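Local atomic coordinates of spondin-1 (Homo sapiens, PDB entry 2ZOU), a protein that is a secreted glycoprotein of the extracellular matrix that probably acts in cell adhesion. Residues 77-80 with 86-89. Numbering follows the deposited sequence.
Sequences FQII and QFMS
With CG of Phe87 anti to its carbonyl carbon (chi1 -68°), the ring swings across to strand 76-79 and lands between Phe77 and Ile79. Ile79 turns the same way: CG1 lies beside its own backbone N (chi1 -60°), and the second torsion bends CD1 over one face of the Phe87 ring. Ile79 and Phe87 extend in opposing directions alongside one another, with Ile79 CG1 3.8 Å from Phe87 CE2. Ile79 CD1 reaches on to the backbone beside the ring, 4.0 Å from Gln86 CA. At the far end of the ring the contact is edge-on: the carbonyl O of Phe77 sits near the ring plane, 3.4 Å from Phe87 CZ, while Phe77 CB packs 3.8 Å from Phe87 CE1. The Phe77 ring itself points into the interior, where it meets Trp110 and touches Val95, Leu58 and Ala60. Each strand takes its backbone partners from its own sheet, Gln78 with Phe109 and Gln86 with Thr96; across the gap, axes 8.1 Å apart at 133°, the segments meet by apolar packing and the carbonyl at the ring edge. Here the outer strands 76-79 and 85-88, one from each antiparallel sheet, close one margin of the reeler domain's beta-sandwich.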
loop_
_atom_site.group_PDB
_atom_site.type_symbol
_atom_site.label_atom_id
_atom_site.label_comp_id
_atom_site.label_asym_id
_atom_site.label_seq_id
_atom_site.Cartn_x
_atom_site.Cartn_y
_atom_site.Cartn_z
ATOM N N PHE A 77 -9.100 0.624 -3.200
ATOM C CA PHE A 77 -8.259 -0.215 -4.028
ATOM C C PHE A 77 -9.083 -1.025 -5.020
ATOM O O PHE A 77 -10.215 -1.426 -4.734
ATOM C CB PHE A 77 -7.414 -1.154 -3.188
ATOM C CG PHE A 77 -6.350 -0.467 -2.400
ATOM C CD1 PHE A 77 -5.181 -0.001 -3.013
ATOM C CD2 PHE A 77 -6.493 -0.313 -1.025
ATOM C CE1 PHE A 77 -4.170 0.622 -2.264
ATOM C CE2 PHE A 77 -5.493 0.310 -0.272
ATOM C CZ PHE A 77 -4.338 0.775 -0.878
ATOM N N GLN A 78 -8.490 -1.275 -6.186
ATOM C CA GLN A 78 -9.072 -2.139 -7.199
ATOM C C GLN A 78 -8.032 -3.137 -7.706
ATOM O O GLN A 78 -6.947 -2.744 -8.135
ATOM C CB GLN A 78 -9.626 -1.321 -8.355
ATOM C CG GLN A 78 -10.312 -2.185 -9.415
ATOM C CD GLN A 78 -10.846 -1.391 -10.575
ATOM O OE1 GLN A 78 -10.507 -0.229 -10.756
ATOM N NE2 GLN A 78 -11.693 -2.021 -11.375
ATOM N N ILE A 79 -8.357 -4.420 -7.630
ATOM C CA ILE A 79 -7.454 -5.479 -8.036
ATOM C C ILE A 79 -7.237 -5.428 -9.551
ATOM O O ILE A 79 -8.179 -5.273 -10.330
ATOM C CB ILE A 79 -8.009 -6.871 -7.608
ATOM C CG1 ILE A 79 -8.177 -6.939 -6.082
ATOM C CG2 ILE A 79 -7.154 -8.028 -8.153
ATOM C CD1 ILE A 79 -6.899 -6.790 -5.266
ATOM N N ILE A 80 -5.975 -5.525 -9.952
ATOM C CA ILE A 80 -5.613 -5.664 -11.361
ATOM C C ILE A 80 -5.334 -7.134 -11.709
ATOM O O ILE A 80 -5.877 -7.668 -12.683
ATOM C CB ILE A 80 -4.372 -4.786 -11.682
ATOM C CG1 ILE A 80 -4.683 -3.313 -11.436
ATOM C CG2 ILE A 80 -3.876 -5.020 -13.125
ATOM C CD1 ILE A 80 -3.468 -2.396 -11.513
ATOM N N GLN A 86 -5.232 -10.079 -3.529
ATOM C CA GLN A 86 -6.627 -10.144 -3.067
ATOM C C GLN A 86 -6.794 -9.252 -1.857
ATOM O O GLN A 86 -5.807 -8.787 -1.289
ATOM C CB GLN A 86 -7.009 -11.580 -2.694
ATOM C CG GLN A 86 -6.268 -12.112 -1.467
ATOM C CD GLN A 86 -6.757 -13.486 -1.059
ATOM O OE1 GLN A 86 -6.724 -14.426 -1.848
ATOM N NE2 GLN A 86 -7.238 -13.605 0.172
ATOM N N PHE A 87 -8.033 -9.000 -1.455
ATOM C CA PHE A 87 -8.275 -8.326 -0.185
ATOM C C PHE A 87 -8.150 -9.295 0.982
ATOM O O PHE A 87 -8.534 -10.460 0.870
ATOM C CB PHE A 87 -9.631 -7.618 -0.194
ATOM C CG PHE A 87 -9.673 -6.453 -1.130
ATOM C CD1 PHE A 87 -9.091 -5.244 -0.761
ATOM C CD2 PHE A 87 -10.250 -6.573 -2.389
ATOM C CE1 PHE A 87 -9.091 -4.162 -1.622
ATOM C CE2 PHE A 87 -10.253 -5.483 -3.275
ATOM C CZ PHE A 87 -9.664 -4.281 -2.886
ATOM N N MET A 88 -7.611 -8.794 2.093
ATOM C CA MET A 88 -7.449 -9.559 3.336
ATOM C C MET A 88 -8.799 -10.057 3.860
ATOM O O MET A 88 -9.726 -9.266 3.982
ATOM C CB MET A 88 -6.840 -8.668 4.418
ATOM C CG MET A 88 -5.351 -8.554 4.456
ATOM S SD MET A 88 -4.817 -8.367 6.178
ATOM C CE MET A 88 -4.759 -10.087 6.628
ATOM N N SER A 89 -8.884 -11.345 4.193
ATOM C CA SER A 89 -10.114 -11.955 4.728
ATOM C C SER A 89 -10.620 -11.244 5.987
ATOM O O SER A 89 -11.828 -11.052 6.158
ATOM C CB SER A 89 -9.897 -13.448 5.026
ATOM O OG SER A 89 -9.569 -14.167 3.845
#